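Local coordinates for vitamin B12-binding protein (Vibrio cholerae O395, PDB 5YSC), which binds vitamin B12 in the periplasm and probably delivers it to the BtuC subunits of the BtuCDF ABC transporter for import, at residues Ala30-Lys42 / Asn117-Gly131. Numbering follows the deposited sequence.
Sequences ATEIAYAAGLGDK and NIEALSHYSANPEVG
The Schellman motif that ends helix 28-36 packs against helix 112-122, the turn after it and the first residues of helix 128-148, with A37 and G38 set against L121, S125 and G131. G38, at positive phi, is the C-prime residue of the motif: L39 N returns to A34 O and G38 N to Y35 O. G38 O accepts a hydrogen bond from S125 OG (2.8 Å), the donor lying 39° above the carbonyl plane. S125 OG also accepts from N127 N, an ST turn, and its placement anti to the backbone N (chi1 175°) carries it to G38. Water 1 joins the same elements, donating to A37 O (2.6 Å) and N127 O and accepting from G131 N; water 2 links G38 O to A126 N. The axes of segments 30-36 and 117-122 approach to 8.9 Å and cross at -58°. This corner belongs to the N-terminal lobe of the periplasmic binding protein fold, where L121 also touches I82 and Y104 of the parallel sheet. I33 crosses I118 and L121 at about right angles: its CD1 meets I118 CG1 at 3.4 Å and its CG2 meets L121 CD1 at 3.3 Å, both tight for carbon pairs. A37 CB sits 3.6 Å from L121 CB, and A37 CA lies 3.8 Å from G131 CA, a close backbone approach. The two methyls of L39 have different partners, CD1 lying 3.5 Å from L121 O while CD2 rests against S125 CA and CB; I23 of the sheet touches the same leucine.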
loop_
_atom_site.group_PDB
_atom_site.type_symbol
_atom_site.label_atom_id
_atom_site.label_comp_id
_atom_site.label_asym_id
_atom_site.label_seq_id
_atom_site.Cartn_x
_atom_site.Cartn_y
_atom_site.Cartn_z
ATOM N N ALA A 30 3.346 -0.086 8.085
ATOM C CA ALA A 30 3.263 0.368 9.464
ATOM C C ALA A 30 4.614 0.857 9.976
ATOM O O ALA A 30 4.670 1.772 10.820
ATOM C CB ALA A 30 2.715 -0.758 10.323
ATOM N N THR A 31 5.696 0.286 9.465
ATOM C CA THR A 31 7.021 0.739 9.806
ATOM C C THR A 31 7.280 2.110 9.202
ATOM O O THR A 31 7.811 2.999 9.882
ATOM C CB THR A 31 8.034 -0.297 9.331
ATOM O OG1 THR A 31 7.779 -1.520 10.030
ATOM C CG2 THR A 31 9.463 0.163 9.559
ATOM N N GLU A 32 6.869 2.318 7.957
ATOM C CA GLU A 32 7.041 3.649 7.381
ATOM C C GLU A 32 6.279 4.702 8.189
ATOM O O GLU A 32 6.808 5.777 8.495
ATOM C CB GLU A 32 6.625 3.671 5.896
ATOM C CG GLU A 32 7.501 2.752 5.001
ATOM C CD GLU A 32 7.477 3.065 3.528
ATOM O OE1 GLU A 32 7.483 4.259 3.152
ATOM O OE2 GLU A 32 7.479 2.096 2.727
ATOM N N ILE A 33 5.012 4.429 8.513
ATOM C CA ILE A 33 4.197 5.414 9.223
ATOM C C ILE A 33 4.735 5.649 10.614
ATOM O O ILE A 33 4.665 6.777 11.132
ATOM C CB ILE A 33 2.729 4.956 9.246
ATOM C CG1 ILE A 33 2.121 5.054 7.835
ATOM C CG2 ILE A 33 1.961 5.760 10.231
ATOM C CD1 ILE A 33 2.167 6.333 7.257
ATOM N N ALA A 34 5.271 4.599 11.242
ATOM C CA ALA A 34 5.868 4.748 12.573
ATOM C C ALA A 34 7.032 5.735 12.541
ATOM O O ALA A 34 7.113 6.642 13.383
ATOM C CB ALA A 34 6.299 3.389 13.133
ATOM N N TYR A 35 7.936 5.594 11.561
ATOM C CA TYR A 35 9.033 6.563 11.462
ATOM C C TYR A 35 8.519 7.964 11.173
ATOM O O TYR A 35 8.982 8.934 11.798
ATOM C CB TYR A 35 10.046 6.145 10.392
ATOM C CG TYR A 35 11.100 5.195 10.900
ATOM C CD1 TYR A 35 10.873 3.840 10.892
ATOM C CD2 TYR A 35 12.338 5.639 11.372
ATOM C CE1 TYR A 35 11.811 2.948 11.346
ATOM C CE2 TYR A 35 13.277 4.748 11.832
ATOM C CZ TYR A 35 13.016 3.389 11.807
ATOM O OH TYR A 35 13.981 2.457 12.251
ATOM N N ALA A 36 7.526 8.097 10.274
ATOM C CA ALA A 36 6.985 9.423 9.970
ATOM C C ALA A 36 6.316 10.059 11.185
ATOM O O ALA A 36 6.259 11.299 11.286
ATOM C CB ALA A 36 5.992 9.337 8.824
ATOM N N ALA A 37 5.793 9.231 12.079
ATOM C CA ALA A 37 5.085 9.678 13.264
ATOM C C ALA A 37 6.013 9.974 14.408
ATOM O O ALA A 37 5.519 10.240 15.507
ATOM C CB ALA A 37 4.056 8.623 13.706
ATOM N N GLY A 38 7.329 9.919 14.200
ATOM C CA GLY A 38 8.259 10.153 15.291
ATOM C C GLY A 38 8.343 9.042 16.318
ATOM O O GLY A 38 8.533 9.315 17.516
ATOM N N LEU A 39 8.177 7.791 15.878
ATOM C CA LEU A 39 8.288 6.605 16.719
ATOM C C LEU A 39 9.459 5.714 16.349
ATOM O O LEU A 39 9.670 4.680 16.998
ATOM C CB LEU A 39 6.998 5.769 16.632
ATOM C CG LEU A 39 5.674 6.515 16.854
ATOM C CD1 LEU A 39 4.461 5.594 16.767
ATOM C CD2 LEU A 39 5.710 7.157 18.230
ATOM N N GLY A 40 10.197 6.030 15.280
ATOM C CA GLY A 40 11.144 5.067 14.741
ATOM C C GLY A 40 12.203 4.642 15.734
ATOM O O GLY A 40 12.613 3.471 15.755
ATOM N N ASP A 41 12.651 5.573 16.566
ATOM C CA ASP A 41 13.694 5.279 17.541
ATOM C C ASP A 41 13.230 4.307 18.618
ATOM O O ASP A 41 14.048 3.701 19.307
ATOM C CB ASP A 41 14.184 6.568 18.196
ATOM C CG ASP A 41 14.869 7.488 17.217
ATOM O OD1 ASP A 41 15.171 7.043 16.094
ATOM O OD2 ASP A 41 15.105 8.657 17.570
ATOM N N LYS A 42 11.918 4.167 18.759
ATOM C CA LYS A 42 11.345 3.286 19.786
ATOM C C LYS A 42 10.932 1.925 19.249
ATOM O O LYS A 42 10.481 1.075 20.028
ATOM C CB LYS A 42 10.140 3.947 20.457
ATOM C CG LYS A 42 10.422 5.282 21.067
ATOM C CD LYS A 42 11.541 5.205 22.033
ATOM C CE LYS A 42 11.631 6.503 22.777
ATOM N NZ LYS A 42 12.907 6.529 23.489
ATOM N N ASN A 117 -3.562 7.885 10.209
ATOM C CA ASN A 117 -2.632 6.975 10.881
ATOM C C ASN A 117 -1.449 7.714 11.518
ATOM O O ASN A 117 -1.080 7.445 12.661
ATOM C CB ASN A 117 -2.089 5.940 9.884
ATOM C CG ASN A 117 -2.897 4.676 9.820
ATOM O OD1 ASN A 117 -2.668 3.734 10.601
ATOM N ND2 ASN A 117 -3.723 4.572 8.810
ATOM N N ILE A 118 -0.792 8.594 10.756
ATOM C CA ILE A 118 0.376 9.291 11.255
ATOM C C ILE A 118 -0.004 10.163 12.440
ATOM O O ILE A 118 0.712 10.181 13.450
ATOM C CB ILE A 118 1.033 10.123 10.136
ATOM C CG1 ILE A 118 1.482 9.204 8.999
ATOM C CG2 ILE A 118 2.229 10.925 10.698
ATOM C CD1 ILE A 118 1.971 9.934 7.715
ATOM N N GLU A 119 -1.146 10.865 12.344
ATOM C CA GLU A 119 -1.555 11.770 13.414
ATOM C C GLU A 119 -1.916 10.987 14.669
ATOM O O GLU A 119 -1.474 11.329 15.768
ATOM C CB GLU A 119 -2.713 12.643 12.939
ATOM C CG GLU A 119 -3.239 13.607 13.998
ATOM C CD GLU A 119 -4.302 14.514 13.428
ATOM O OE1 GLU A 119 -4.999 14.086 12.478
ATOM O OE2 GLU A 119 -4.436 15.657 13.917
ATOM N N ALA A 120 -2.633 9.883 14.512
ATOM C CA ALA A 120 -2.883 8.993 15.645
ATOM C C ALA A 120 -1.591 8.483 16.263
ATOM O O ALA A 120 -1.424 8.487 17.487
ATOM C CB ALA A 120 -3.754 7.812 15.203
ATOM N N LEU A 121 -0.662 7.994 15.443
ATOM C CA LEU A 121 0.521 7.413 16.026
ATOM C C LEU A 121 1.376 8.453 16.727
ATOM O O LEU A 121 2.126 8.117 17.640
ATOM C CB LEU A 121 1.323 6.676 14.950
ATOM C CG LEU A 121 0.764 5.312 14.556
ATOM C CD1 LEU A 121 1.516 4.767 13.347
ATOM C CD2 LEU A 121 0.885 4.319 15.714
ATOM N N SER A 122 1.301 9.702 16.297
ATOM C CA SER A 122 2.066 10.755 16.950
ATOM C C SER A 122 1.670 10.937 18.414
ATOM O O SER A 122 2.466 11.465 19.204
ATOM C CB SER A 122 1.888 12.060 16.176
ATOM O OG SER A 122 0.722 12.762 16.541
ATOM N N HIS A 123 0.474 10.491 18.797
ATOM C CA HIS A 123 0.078 10.569 20.205
ATOM C C HIS A 123 0.964 9.721 21.102
ATOM O O HIS A 123 0.958 9.899 22.330
ATOM C CB HIS A 123 -1.376 10.123 20.385
ATOM C CG HIS A 123 -2.374 11.095 19.862
ATOM N ND1 HIS A 123 -2.409 11.486 18.545
ATOM C CD2 HIS A 123 -3.376 11.760 20.477
ATOM C CE1 HIS A 123 -3.392 12.349 18.371
ATOM N NE2 HIS A 123 -3.990 12.536 19.529
ATOM N N TYR A 124 1.692 8.782 20.520
ATOM C CA TYR A 124 2.524 7.899 21.318
ATOM C C TYR A 124 3.966 8.349 21.283
ATOM O O TYR A 124 4.843 7.662 21.789
ATOM C CB TYR A 124 2.438 6.459 20.815
ATOM C CG TYR A 124 1.062 5.861 20.902
ATOM C CD1 TYR A 124 0.646 5.193 22.040
ATOM C CD2 TYR A 124 0.181 5.963 19.847
ATOM C CE1 TYR A 124 -0.609 4.645 22.118
ATOM C CE2 TYR A 124 -1.074 5.418 19.917
ATOM C CZ TYR A 124 -1.468 4.763 21.052
ATOM O OH TYR A 124 -2.730 4.223 21.111
ATOM N N SER A 125 4.212 9.501 20.673
ATOM C CA SER A 125 5.583 9.944 20.485
ATOM C C SER A 125 6.009 10.846 21.637
ATOM O O SER A 125 5.190 11.560 22.223
ATOM C CB SER A 125 5.732 10.691 19.158
ATOM O OG SER A 125 7.044 11.220 19.017
ATOM N N ALA A 126 7.308 10.805 21.943
ATOM C CA ALA A 126 7.889 11.742 22.904
ATOM C C ALA A 126 7.987 13.143 22.324
ATOM O O ALA A 126 8.109 14.114 23.085
ATOM C CB ALA A 126 9.264 11.258 23.344
ATOM N N ASN A 127 7.904 13.259 20.999
ATOM C CA ASN A 127 7.950 14.533 20.288
ATOM C C ASN A 127 6.788 14.574 19.296
ATOM O O ASN A 127 6.976 14.479 18.077
ATOM C CB ASN A 127 9.308 14.708 19.594
ATOM C CG ASN A 127 10.494 14.522 20.553
ATOM O OD1 ASN A 127 10.867 15.452 21.264
ATOM N ND2 ASN A 127 11.066 13.317 20.589
ATOM N N PRO A 128 5.557 14.732 19.789
ATOM C CA PRO A 128 4.395 14.652 18.895
ATOM C C PRO A 128 4.403 15.632 17.727
ATOM O O PRO A 128 3.628 15.430 16.785
ATOM C CB PRO A 128 3.213 14.937 19.829
ATOM C CG PRO A 128 3.744 14.621 21.220
ATOM C CD PRO A 128 5.176 14.979 21.190
ATOM N N GLU A 129 5.203 16.704 17.788
ATOM C CA GLU A 129 5.248 17.678 16.707
ATOM C C GLU A 129 5.728 17.047 15.397
ATOM O O GLU A 129 5.283 17.445 14.312
ATOM C CB GLU A 129 6.147 18.860 17.107
ATOM C CG GLU A 129 7.646 18.557 17.289
ATOM C CD GLU A 129 8.054 18.042 18.678
ATOM O OE1 GLU A 129 7.193 17.816 19.563
ATOM O OE2 GLU A 129 9.273 17.861 18.885
ATOM N N VAL A 130 6.601 16.043 15.482
ATOM C CA VAL A 130 7.130 15.383 14.278
ATOM C C VAL A 130 5.999 14.775 13.463
ATOM O O VAL A 130 5.854 15.027 12.258
ATOM C CB VAL A 130 8.162 14.309 14.669
ATOM C CG1 VAL A 130 8.676 13.555 13.424
ATOM C CG2 VAL A 130 9.290 14.903 15.468
ATOM N N GLY A 131 5.200 13.926 14.107
ATOM C CA GLY A 131 4.062 13.323 13.434
ATOM C C GLY A 131 2.982 14.323 13.081
ATOM O O GLY A 131 2.350 14.228 12.028
HETATM O O HOH W 1 5.528 12.599 16.540
HETATM O O HOH W 2 8.746 8.886 20.690
#